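Local atomic coordinates of orotidine 5'-phosphate decarboxylase (Methanocaldococcus jannaschii, PDB entry 4LUI), a protein that catalyses the decarboxylation of orotidine 5'-monophosphate to uridine 5'-monophosphate, the last step of de novo UMP synthesis. Residues 75-80 with 102-107; 92-97 with 118-123; 125-130 with 158-163. One frame throughout, in Å; residues are numbered along the deposited sequence.

Interaction 1: 75-80 with 102-107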
ATOM      1  N   GLU B  75      12.731  13.871 -10.907  1.00 17.62           N
ATOM      2  CA  GLU B  75      11.521  13.635 -10.137  1.00 17.21           C
ATOM      3  C   GLU B  75      11.481  12.220  -9.565  1.00 15.00           C
ATOM      4  O   GLU B  75      11.657  11.258 -10.299  1.00 16.32           O
ATOM      5  CB  GLU B  75      10.334  13.842 -11.071  1.00 18.48           C
ATOM      6  CG  GLU B  75       8.982  13.621 -10.463  1.00 19.88           C
ATOM      7  CD  GLU B  75       7.882  13.989 -11.432  1.00 24.58           C
ATOM      8  OE1 GLU B  75       8.004  13.656 -12.640  1.00 22.80           O
ATOM      9  OE2 GLU B  75       6.910  14.635 -10.990  1.00 28.53           O
ATOM     10  N   VAL B  76      11.227  12.086  -8.266  1.00 15.32           N
ATOM     11  CA  VAL B  76      11.109  10.758  -7.654  1.00 14.01           C
ATOM     12  C   VAL B  76       9.683  10.529  -7.166  1.00 13.22           C
ATOM     13  O   VAL B  76       9.156  11.310  -6.368  1.00 13.50           O
ATOM     14  CB  VAL B  76      12.100  10.570  -6.493  1.00 16.92           C
ATOM     15  CG1 VAL B  76      11.864   9.230  -5.781  1.00 17.81           C
ATOM     16  CG2 VAL B  76      13.527  10.662  -7.016  1.00 15.06           C
ATOM     17  N   ILE B  77       9.068   9.456  -7.653  1.00 12.95           N
ATOM     18  CA  ILE B  77       7.671   9.139  -7.348  1.00 13.50           C
ATOM     19  C   ILE B  77       7.602   7.882  -6.498  1.00 14.69           C
ATOM     20  O   ILE B  77       8.212   6.874  -6.836  1.00 12.94           O
ATOM     21  CB  ILE B  77       6.865   8.871  -8.635  1.00 13.19           C
ATOM     22  CG1 ILE B  77       6.898  10.091  -9.562  1.00 15.11           C
ATOM     23  CG2 ILE B  77       5.422   8.466  -8.311  1.00 14.20           C
ATOM     24  CD1 ILE B  77       6.520  11.393  -8.890  1.00 16.28           C
ATOM     25  N   ALA B  78       6.874   7.946  -5.388  1.00 12.30           N
ATOM     26  CA  ALA B  78       6.742   6.790  -4.503  1.00 12.72           C
ATOM     27  C   ALA B  78       5.489   5.998  -4.830  1.00 12.60           C
ATOM     28  O   ALA B  78       4.368   6.472  -4.608  1.00 13.37           O
ATOM     29  CB  ALA B  78       6.728   7.228  -3.055  1.00 12.59           C
ATOM     30  N   ASP B  79       5.680   4.796  -5.368  1.00 12.07           N
ATOM     31  CA  ASP B  79       4.558   3.971  -5.780  1.00 12.81           C
ATOM     32  C   ASP B  79       4.130   3.133  -4.579  1.00 11.17           C
ATOM     33  O   ASP B  79       4.474   1.953  -4.464  1.00 12.94           O
ATOM     34  CB  ASP B  79       4.959   3.094  -6.962  1.00 12.54           C
ATOM     35  CG  ASP B  79       3.781   2.377  -7.592  1.00 13.72           C
ATOM     36  OD1 ASP B  79       2.640   2.529  -7.091  1.00 12.99           O
ATOM     37  OD2 ASP B  79       4.004   1.649  -8.582  1.00 18.64           O
ATOM     38  N   PHE B  80       3.391   3.771  -3.674  1.00 10.35           N
ATOM     39  CA  PHE B  80       3.063   3.166  -2.385  1.00  9.16           C
ATOM     40  C   PHE B  80       1.608   2.707  -2.303  1.00 12.36           C
ATOM     41  O   PHE B  80       1.173   2.202  -1.257  1.00 15.52           O
ATOM     42  CB  PHE B  80       3.343   4.169  -1.273  1.00 12.90           C
ATOM     43  CG  PHE B  80       4.803   4.328  -0.945  1.00 12.77           C
ATOM     44  CD1 PHE B  80       5.777   3.612  -1.628  1.00 12.26           C
ATOM     45  CD2 PHE B  80       5.197   5.199   0.063  1.00 12.02           C
ATOM     46  CE1 PHE B  80       7.139   3.762  -1.312  1.00 13.20           C
ATOM     47  CE2 PHE B  80       6.544   5.346   0.396  1.00 11.79           C
ATOM     48  CZ  PHE B  80       7.521   4.631  -0.299  1.00 15.04           C
ATOM     49  N   GLY B 102       6.411  12.963  -5.447  1.00 15.10           N
ATOM     50  CA  GLY B 102       5.040  12.583  -5.715  1.00 11.32           C
ATOM     51  C   GLY B 102       4.759  11.238  -5.087  1.00 12.05           C
ATOM     52  O   GLY B 102       5.677  10.488  -4.753  1.00 13.24           O
ATOM     53  N   ILE B 103       3.477  10.948  -4.908  1.00 12.63           N
ATOM     54  CA  ILE B 103       3.067   9.702  -4.286  1.00 13.56           C
ATOM     55  C   ILE B 103       1.852   9.133  -5.020  1.00 11.94           C
ATOM     56  O   ILE B 103       0.966   9.886  -5.457  1.00 14.41           O
ATOM     57  CB  ILE B 103       2.793   9.927  -2.771  1.00 11.71           C
ATOM     58  CG1 ILE B 103       2.530   8.605  -2.049  1.00 11.29           C
ATOM     59  CG2 ILE B 103       1.660  10.935  -2.546  1.00 14.15           C
ATOM     60  CD1 ILE B 103       2.371   8.802  -0.537  1.00 16.23           C
ATOM     61  N   ILE B 104       1.834   7.807  -5.182  1.00 10.04           N
ATOM     62  CA  ILE B 104       0.748   7.127  -5.875  1.00 10.60           C
ATOM     63  C   ILE B 104      -0.234   6.551  -4.856  1.00 11.50           C
ATOM     64  O   ILE B 104       0.171   5.859  -3.911  1.00 10.76           O
ATOM     65  CB  ILE B 104       1.290   6.025  -6.822  1.00 13.15           C
ATOM     66  CG1 ILE B 104       2.061   6.681  -7.976  1.00 12.17           C
ATOM     67  CG2 ILE B 104       0.149   5.162  -7.353  1.00 13.73           C
ATOM     68  CD1 ILE B 104       2.881   5.710  -8.812  1.00 12.83           C
ATOM     69  N   VAL B 105      -1.513   6.874  -5.047  1.00 11.06           N
ATOM     70  CA  VAL B 105      -2.584   6.458  -4.144  1.00 11.76           C
ATOM     71  C   VAL B 105      -3.673   5.676  -4.886  1.00 13.60           C
ATOM     72  O   VAL B 105      -3.862   5.841  -6.095  1.00 14.74           O
ATOM     73  CB  VAL B 105      -3.222   7.673  -3.439  1.00 13.17           C
ATOM     74  CG1 VAL B 105      -2.122   8.556  -2.832  1.00 13.78           C
ATOM     75  CG2 VAL B 105      -4.063   8.496  -4.414  1.00 17.72           C
ATOM     76  N   HIS B 106      -4.371   4.803  -4.165  1.00 12.00           N
ATOM     77  CA  HIS B 106      -5.580   4.180  -4.705  1.00 11.39           C
ATOM     78  C   HIS B 106      -6.757   5.115  -4.549  1.00 14.66           C
ATOM     79  O   HIS B 106      -6.875   5.809  -3.540  1.00 16.05           O
ATOM     80  CB  HIS B 106      -5.900   2.857  -3.988  1.00 12.20           C
ATOM     81  CG  HIS B 106      -5.214   1.665  -4.585  1.00 12.46           C
ATOM     82  ND1 HIS B 106      -5.508   1.190  -5.844  1.00 14.63           N
ATOM     83  CD2 HIS B 106      -4.262   0.840  -4.085  1.00 10.36           C
ATOM     84  CE1 HIS B 106      -4.768   0.124  -6.098  1.00 11.04           C
ATOM     85  NE2 HIS B 106      -3.990  -0.098  -5.054  1.00 13.63           N
ATOM     86  N   GLY B 107      -7.615   5.157  -5.560  1.00 12.28           N
ATOM     87  CA  GLY B 107      -8.870   5.871  -5.444  1.00 13.82           C
ATOM     88  C   GLY B 107      -9.975   4.998  -4.866  1.00 14.77           C
ATOM     89  O   GLY B 107     -11.009   5.524  -4.424  1.00 14.39           O
TER
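Ala78 is the residue through which segment 75-80, on strand 75-82, is bonded to strand 102-106. Its N donates to Gly102 O over 2.9 Å, nearly straight at 175°. Its O accepts from Ile104 N, also at 2.9 Å. The two strands run parallel as neighbours, the third and fourth strands of the closed barrel. Packing is tight on the face that carries Ile77. Its CG2 lies anti to the backbone N, while CG1 stands beside that N (chi1 -59°) and carries CD1 back over Gly102 CA, 3.7 Å away. Gly102 has no side chain, and a CB there would run into this methyl. Ile77 and Ile104 cross at about a right angle, with Ile77 CG2 3.8 Å from Ile104 CD1. On the other face, Ala78 CB sits over the centre of the Phe80 ring.

The ends are looser. Gly102 N makes a weak, bent bond to Val76 O at 3.3 Å. Beyond Ile104 the strands part, and residues 105-107 do not touch 75-80. Asp79, partly exposed, rests its OD1 3.6 Å from Ile104 CD1. That methyl can give the carboxylate no hydrogen bond. The charged partners are Lys51, at OD2, and Lys81, at OD1. All three residues are predicted substrate-site positions, with Lys81 the predicted proton donor. The chemistry is therefore divided: Ile104 gives Asp79 an apolar flank, and the lysines meet its oxygens.

Interaction 2: 92-97 with 118-123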
ATOM      1  N   ILE B  92       1.226   8.785   6.227  1.00 13.06           N
ATOM      2  CA  ILE B  92       2.039   8.169   5.174  1.00 12.30           C
ATOM      3  C   ILE B  92       2.507   9.231   4.172  1.00 15.66           C
ATOM      4  O   ILE B  92       3.678   9.262   3.793  1.00 14.11           O
ATOM      5  CB  ILE B  92       1.269   7.044   4.449  1.00 11.82           C
ATOM      6  CG1 ILE B  92       1.028   5.880   5.415  1.00 12.98           C
ATOM      7  CG2 ILE B  92       2.070   6.554   3.232  1.00 14.05           C
ATOM      8  CD1 ILE B  92       0.108   4.793   4.871  1.00 11.70           C
ATOM      9  N   ALA B  93       1.593  10.110   3.769  1.00 12.42           N
ATOM     10  CA  ALA B  93       1.936  11.171   2.818  1.00 14.43           C
ATOM     11  C   ALA B  93       3.025  12.103   3.354  1.00 14.99           C
ATOM     12  O   ALA B  93       3.953  12.477   2.629  1.00 16.77           O
ATOM     13  CB  ALA B  93       0.698  11.959   2.444  1.00 16.23           C
ATOM     14  N   LYS B  94       2.911  12.496   4.617  1.00 13.78           N
ATOM     15  CA  LYS B  94       3.902  13.396   5.202  1.00 14.67           C
ATOM     16  C   LYS B  94       5.299  12.781   5.182  1.00 20.23           C
ATOM     17  O   LYS B  94       6.275  13.415   4.757  1.00 19.08           O
ATOM     18  CB  LYS B  94       3.522  13.784   6.633  1.00 15.68           C
ATOM     19  CG  LYS B  94       2.356  14.745   6.712  1.00 21.92           C
ATOM     20  CD  LYS B  94       2.155  15.241   8.130  1.00 31.04           C
ATOM     21  CE  LYS B  94       0.917  16.116   8.240  1.00 35.52           C
ATOM     22  NZ  LYS B  94       0.721  16.587   9.638  1.00 40.64           N
ATOM     23  N   ILE B  95       5.411  11.543   5.639  1.00 14.88           N
ATOM     24  CA  ILE B  95       6.743  10.936   5.714  1.00 14.25           C
ATOM     25  C   ILE B  95       7.302  10.660   4.318  1.00 16.98           C
ATOM     26  O   ILE B  95       8.504  10.794   4.081  1.00 19.89           O
ATOM     27  CB  ILE B  95       6.754   9.663   6.601  1.00 17.49           C
ATOM     28  CG1 ILE B  95       8.187   9.187   6.848  1.00 25.81           C
ATOM     29  CG2 ILE B  95       5.918   8.557   5.989  1.00 22.86           C
ATOM     30  CD1 ILE B  95       8.320   8.318   8.087  1.00 31.08           C
ATOM     31  N   THR B  96       6.419  10.301   3.392  1.00 14.26           N
ATOM     32  CA  THR B  96       6.832   9.910   2.049  1.00 11.99           C
ATOM     33  C   THR B  96       7.266  11.123   1.240  1.00 16.35           C
ATOM     34  O   THR B  96       8.297  11.093   0.551  1.00 16.32           O
ATOM     35  CB  THR B  96       5.696   9.173   1.328  1.00 12.17           C
ATOM     36  OG1 THR B  96       5.391   7.968   2.046  1.00 14.17           O
ATOM     37  CG2 THR B  96       6.101   8.812  -0.086  1.00 13.92           C
ATOM     38  N   LEU B  97       6.496  12.204   1.343  1.00 14.46           N
ATOM     39  CA  LEU B  97       6.767  13.395   0.549  1.00 16.11           C
ATOM     40  C   LEU B  97       7.845  14.294   1.151  1.00 17.81           C
ATOM     41  O   LEU B  97       8.180  15.337   0.575  1.00 18.26           O
ATOM     42  CB  LEU B  97       5.472  14.179   0.297  1.00 15.51           C
ATOM     43  CG  LEU B  97       4.442  13.426  -0.552  1.00 12.21           C
ATOM     44  CD1 LEU B  97       3.146  14.244  -0.649  1.00 14.83           C
ATOM     45  CD2 LEU B  97       4.996  13.103  -1.941  1.00 13.04           C
ATOM     46  N   GLN B 118      -3.711  14.612  -0.856  1.00 15.39           N
ATOM     47  CA  GLN B 118      -3.635  15.869  -1.599  1.00 15.72           C
ATOM     48  C   GLN B 118      -3.357  17.073  -0.711  1.00 20.27           C
ATOM     49  O   GLN B 118      -2.563  17.947  -1.066  1.00 19.07           O
ATOM     50  CB  GLN B 118      -4.937  16.107  -2.359  1.00 17.73           C
ATOM     51  CG  GLN B 118      -5.134  15.203  -3.547  1.00 22.93           C
ATOM     52  CD  GLN B 118      -6.373  15.600  -4.308  1.00 30.66           C
ATOM     53  OE1 GLN B 118      -7.489  15.381  -3.842  1.00 25.60           O
ATOM     54  NE2 GLN B 118      -6.186  16.236  -5.462  1.00 29.85           N
ATOM     55  N   ASP B 119      -4.013  17.119   0.442  1.00 17.05           N
ATOM     56  CA  ASP B 119      -3.848  18.244   1.349  1.00 19.56           C
ATOM     57  C   ASP B 119      -2.397  18.375   1.817  1.00 19.59           C
ATOM     58  O   ASP B 119      -1.877  19.487   1.937  1.00 22.21           O
ATOM     59  CB  ASP B 119      -4.815  18.145   2.529  1.00 19.20           C
ATOM     60  CG  ASP B 119      -6.262  18.434   2.126  1.00 27.57           C
ATOM     61  OD1 ASP B 119      -6.503  18.843   0.965  1.00 27.71           O
ATOM     62  OD2 ASP B 119      -7.160  18.262   2.978  1.00 31.13           O
ATOM     63  N   VAL B 120      -1.740  17.243   2.048  1.00 16.15           N
ATOM     64  CA  VAL B 120      -0.331  17.246   2.422  1.00 16.11           C
ATOM     65  C   VAL B 120       0.519  17.694   1.240  1.00 17.78           C
ATOM     66  O   VAL B 120       1.401  18.557   1.383  1.00 20.82           O
ATOM     67  CB  VAL B 120       0.134  15.838   2.866  1.00 16.17           C
ATOM     68  CG1 VAL B 120       1.670  15.771   3.026  1.00 17.54           C
ATOM     69  CG2 VAL B 120      -0.565  15.439   4.145  1.00 18.95           C
ATOM     70  N   ALA B 121       0.247  17.105   0.079  1.00 17.94           N
ATOM     71  CA  ALA B 121       1.034  17.371  -1.129  1.00 15.32           C
ATOM     72  C   ALA B 121       0.956  18.832  -1.556  1.00 17.31           C
ATOM     73  O   ALA B 121       1.957  19.413  -1.991  1.00 21.10           O
ATOM     74  CB  ALA B 121       0.588  16.472  -2.260  1.00 15.26           C
ATOM     75  N   LYS B 122      -0.228  19.428  -1.427  1.00 18.13           N
ATOM     76  CA  LYS B 122      -0.430  20.813  -1.849  1.00 17.87           C
ATOM     77  C   LYS B 122       0.456  21.785  -1.084  1.00 22.64           C
ATOM     78  O   LYS B 122       1.036  22.709  -1.661  1.00 24.30           O
ATOM     79  CB  LYS B 122      -1.899  21.210  -1.669  1.00 22.19           C
ATOM     80  CG  LYS B 122      -2.826  20.649  -2.730  1.00 29.96           C
ATOM     81  CD  LYS B 122      -4.243  21.187  -2.562  1.00 42.61           C
ATOM     82  CE  LYS B 122      -5.179  20.628  -3.626  1.00 43.97           C
ATOM     83  NZ  LYS B 122      -6.586  21.087  -3.402  1.00 40.51           N
ATOM     84  N   LYS B 123       0.566  21.572   0.220  1.00 19.95           N
ATOM     85  CA  LYS B 123       1.392  22.435   1.043  1.00 24.03           C
ATOM     86  C   LYS B 123       2.866  22.332   0.664  1.00 21.65           C
ATOM     87  O   LYS B 123       3.627  23.273   0.884  1.00 26.43           O
ATOM     88  CB  LYS B 123       1.183  22.129   2.527  1.00 27.85           C
ATOM     89  CG  LYS B 123      -0.223  22.439   3.002  1.00 33.34           C
ATOM     90  CD  LYS B 123      -0.366  22.247   4.497  1.00 42.67           C
ATOM     91  CE  LYS B 123      -1.795  22.522   4.940  1.00 48.68           C
ATOM     92  NZ  LYS B 123      -2.271  23.873   4.517  1.00 52.86           N
TER
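Ile92 O is gripped twice by Thr96, through the backbone N and through OG1 at 2.8 Å. The hydroxyl comes from above the carbonyl plane. This bond lies within helix 86-97, one of the outer helices of a TIM barrel, which packs beside the next one, helix 111-124. The short segments run at 33° to each other with axes 9.1 Å apart, and no hydrogen bond joins them.

Val120 is the central side chain of the contact. Its CB meets Ala93 CB at 3.9 Å. CG1, anti to the backbone N (chi1 170°), reaches the backbone of the facing helix and lies 3.8 Å from Lys94 N. Lys94 crosses Val120 at about a right angle, with CG near both valine methyls. Its extended chain runs outward to the exposed side, where NZ makes a long, weak ion pair with Glu90. With an alanine here, both methyls are gone, and a gap would probably open beside Ala93 and the Lys94 stem.

Deeper in, Leu97 also touches Ile103 of the barrel wall. On another side of helix 86-97, Ile92, Ile95 and Thr96 pack on the second subunit. On the side toward the barrel, Leu97 CD1 reaches Ala121 CB at 3.8 Å.

Interaction 3: 125-130 with 158-163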
ATOM      1  N   ASN B 125       3.915  21.604  -2.499  1.00 23.14           N
ATOM      2  CA  ASN B 125       3.996  21.717  -3.957  1.00 22.10           C
ATOM      3  C   ASN B 125       4.475  20.408  -4.576  1.00 23.87           C
ATOM      4  O   ASN B 125       5.354  20.388  -5.444  1.00 21.32           O
ATOM      5  CB  ASN B 125       4.908  22.878  -4.376  1.00 24.82           C
ATOM      6  CG  ASN B 125       4.810  23.187  -5.856  1.00 24.81           C
ATOM      7  OD1 ASN B 125       3.786  22.916  -6.486  1.00 32.21           O
ATOM      8  ND2 ASN B 125       5.875  23.755  -6.425  1.00 29.36           N
ATOM      9  N   LYS B 126       3.886  19.308  -4.121  1.00 16.09           N
ATOM     10  CA  LYS B 126       4.237  17.995  -4.633  1.00 14.35           C
ATOM     11  C   LYS B 126       2.999  17.300  -5.191  1.00 15.71           C
ATOM     12  O   LYS B 126       1.887  17.836  -5.082  1.00 21.22           O
ATOM     13  CB  LYS B 126       4.979  17.182  -3.564  1.00 22.00           C
ATOM     14  CG  LYS B 126       6.388  17.752  -3.323  1.00 18.37           C
ATOM     15  CD  LYS B 126       7.157  17.030  -2.249  1.00 18.22           C
ATOM     16  CE  LYS B 126       8.611  17.491  -2.271  1.00 20.24           C
ATOM     17  NZ  LYS B 126       9.450  16.749  -1.301  1.00 17.16           N
ATOM     18  N   LYS B 127       3.200  16.149  -5.822  1.00 15.56           N
ATOM     19  CA  LYS B 127       2.167  15.516  -6.636  1.00 16.44           C
ATOM     20  C   LYS B 127       1.451  14.336  -5.980  1.00 15.16           C
ATOM     21  O   LYS B 127       2.054  13.527  -5.254  1.00 14.56           O
ATOM     22  CB  LYS B 127       2.752  15.035  -7.964  1.00 15.39           C
ATOM     23  CG  LYS B 127       3.286  16.128  -8.863  1.00 17.14           C
ATOM     24  CD  LYS B 127       3.843  15.510 -10.138  1.00 18.60           C
ATOM     25  CE  LYS B 127       4.424  16.569 -11.057  1.00 20.42           C
ATOM     26  NZ  LYS B 127       5.042  15.908 -12.237  1.00 24.35           N
ATOM     27  N   VAL B 128       0.164  14.234  -6.283  1.00 14.56           N
ATOM     28  CA  VAL B 128      -0.629  13.044  -5.961  1.00 15.04           C
ATOM     29  C   VAL B 128      -1.112  12.397  -7.263  1.00 14.24           C
ATOM     30  O   VAL B 128      -1.634  13.067  -8.149  1.00 14.00           O
ATOM     31  CB  VAL B 128      -1.829  13.415  -5.097  1.00 15.76           C
ATOM     32  CG1 VAL B 128      -2.679  12.174  -4.766  1.00 17.85           C
ATOM     33  CG2 VAL B 128      -1.360  14.096  -3.844  1.00 17.42           C
ATOM     34  N   ILE B 129      -0.918  11.091  -7.372  1.00 14.11           N
ATOM     35  CA  ILE B 129      -1.185  10.366  -8.595  1.00 14.47           C
ATOM     36  C   ILE B 129      -2.132   9.229  -8.225  1.00 11.15           C
ATOM     37  O   ILE B 129      -1.858   8.480  -7.295  1.00 13.52           O
ATOM     38  CB  ILE B 129       0.134   9.791  -9.148  1.00 13.52           C
ATOM     39  CG1 ILE B 129       1.089  10.934  -9.546  1.00 15.33           C
ATOM     40  CG2 ILE B 129      -0.121   8.839 -10.298  1.00 16.88           C
ATOM     41  CD1 ILE B 129       2.558  10.533  -9.580  1.00 20.93           C
ATOM     42  N   MET B 130      -3.257   9.110  -8.916  1.00 14.12           N
ATOM     43  CA  MET B 130      -4.240   8.087  -8.542  1.00 11.96           C
ATOM     44  C   MET B 130      -4.203   6.880  -9.473  1.00 12.70           C
ATOM     45  O   MET B 130      -4.233   7.036 -10.699  1.00 13.73           O
ATOM     46  CB  MET B 130      -5.660   8.672  -8.560  1.00 11.60           C
ATOM     47  CG  MET B 130      -6.719   7.639  -8.150  1.00 10.45           C
ATOM     48  SD  MET B 130      -8.410   8.194  -8.459  1.00 16.80           S
ATOM     49  CE  MET B 130      -8.383   9.714  -7.528  1.00 18.81           C
ATOM     50  N   LYS B 158      -8.965  16.722  -9.118  1.00 20.00           N
ATOM     51  CA  LYS B 158      -7.833  17.425  -9.709  1.00 19.23           C
ATOM     52  C   LYS B 158      -6.501  16.873  -9.201  1.00 21.25           C
ATOM     53  O   LYS B 158      -5.616  17.631  -8.794  1.00 21.30           O
ATOM     54  CB  LYS B 158      -7.902  18.937  -9.438  1.00 23.54           C
ATOM     55  CG  LYS B 158      -9.122  19.659  -9.991  1.00 30.31           C
ATOM     56  CD  LYS B 158      -9.059  21.135  -9.601  1.00 30.47           C
ATOM     57  CE  LYS B 158     -10.378  21.863  -9.837  1.00 37.25           C
ATOM     58  NZ  LYS B 158     -10.715  21.943 -11.274  1.00 36.43           N
ATOM     59  N   VAL B 159      -6.353  15.555  -9.205  1.00 19.77           N
ATOM     60  CA  VAL B 159      -5.053  14.981  -8.896  1.00 16.97           C
ATOM     61  C   VAL B 159      -4.084  15.342 -10.027  1.00 17.55           C
ATOM     62  O   VAL B 159      -4.493  15.821 -11.091  1.00 20.84           O
ATOM     63  CB  VAL B 159      -5.129  13.453  -8.688  1.00 17.04           C
ATOM     64  CG1 VAL B 159      -5.995  13.119  -7.473  1.00 17.28           C
ATOM     65  CG2 VAL B 159      -5.683  12.774  -9.921  1.00 18.05           C
ATOM     66  N   ASP B 160      -2.796  15.134  -9.795  1.00 14.73           N
ATOM     67  CA  ASP B 160      -1.780  15.558 -10.751  1.00 16.30           C
ATOM     68  C   ASP B 160      -1.656  14.643 -11.961  1.00 17.80           C
ATOM     69  O   ASP B 160      -1.274  15.098 -13.046  1.00 19.72           O
ATOM     70  CB  ASP B 160      -0.427  15.696 -10.055  1.00 15.92           C
ATOM     71  CG  ASP B 160      -0.447  16.743  -8.976  1.00 22.59           C
ATOM     72  OD1 ASP B 160      -0.146  17.916  -9.284  1.00 29.62           O
ATOM     73  OD2 ASP B 160      -0.796  16.404  -7.831  1.00 18.27           O
ATOM     74  N   ALA B 161      -1.950  13.357 -11.767  1.00 15.53           N
ATOM     75  CA  ALA B 161      -1.831  12.370 -12.836  1.00 13.52           C
ATOM     76  C   ALA B 161      -2.552  11.096 -12.442  1.00 16.50           C
ATOM     77  O   ALA B 161      -2.911  10.914 -11.278  1.00 15.76           O
ATOM     78  CB  ALA B 161      -0.357  12.055 -13.127  1.00 15.36           C
ATOM     79  N   ILE B 162      -2.752  10.209 -13.409  1.00 13.00           N
ATOM     80  CA  ILE B 162      -3.294   8.887 -13.103  1.00 13.16           C
ATOM     81  C   ILE B 162      -2.369   7.798 -13.625  1.00 13.20           C
ATOM     82  O   ILE B 162      -1.565   8.018 -14.551  1.00 14.60           O
ATOM     83  CB  ILE B 162      -4.700   8.697 -13.705  1.00 16.89           C
ATOM     84  CG1 ILE B 162      -4.674   8.887 -15.218  1.00 19.21           C
ATOM     85  CG2 ILE B 162      -5.681   9.682 -13.087  1.00 17.38           C
ATOM     86  CD1 ILE B 162      -6.002   8.559 -15.877  1.00 20.28           C
ATOM     87  N   VAL B 163      -2.502   6.617 -13.026  1.00 12.52           N
ATOM     88  CA  VAL B 163      -1.774   5.425 -13.449  1.00 11.74           C
ATOM     89  C   VAL B 163      -2.801   4.483 -14.058  1.00 12.44           C
ATOM     90  O   VAL B 163      -3.823   4.201 -13.443  1.00 14.58           O
ATOM     91  CB  VAL B 163      -1.116   4.733 -12.247  1.00 16.41           C
ATOM     92  CG1 VAL B 163      -0.590   3.363 -12.645  1.00 22.92           C
ATOM     93  CG2 VAL B 163      -0.003   5.586 -11.699  1.00 18.25           C
TER
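Ile129 and Val163 meet through their CG2 methyls at 3.5 Å. Ile129 CG1 lies beside Ala161 CB, 4.0 Å away, on the same face of the sheet. Ile184 of the next strand touches both Ile129 and Ala161. On the opposite face, Met130 crosses Val159 at about a right angle. Its chain bends at chi3 (-56°), which brings CE to 4.2 Å from Val159 CG1, and helix 147-157 packs on both.

Parallel strand bonds run between the two faces. Met130 N donates to Ala161 O, and Met130 O accepts from Val163 N at 2.9 Å. Ala161 N is buried with no partner; the nearby Val128 O, 3.6 Å away, is taken by Asp160 N.

At the outer edge Asp160 takes over. Besides that backbone bond, its OD2 accepts from Val128 N at 2.8 Å, from above the carboxylate plane. One residue thus holds both backbone polar atoms of Val128. The aliphatic stem of Lys127 lies against this carboxylate, with CB 3.8 Å from Asp160 CG, but its NZ pairs with Glu75. Strand 127-131, helix 147-157 and strand 161-163 form a right-handed beta-alpha-beta crossover, the repeating unit of a TIM barrel.

In the fold
All three contacts belong to one side of the eight-stranded barrel. Interaction 1 joins its third and fourth strands, and interaction 3 its fifth and sixth. Their centres are about 8 Å apart. Strands 102-106 and 127-131 are neighbours, so the two contacts form one continuous wall, with a probable hydrogen bond from Val105 N to Ile129 O. Interaction 2 lies outside this wall, its centre about 10 Å from that of interaction 1 and about 11 Å from that of interaction 3. Its segments alternate with those of interaction 1 along the chain. Interaction 3 comes later. Phe80 packs on Leu58 of the second subunit and His106 bonds Ala83 of that subunit, consistent with a substrate site close to the dimer interface.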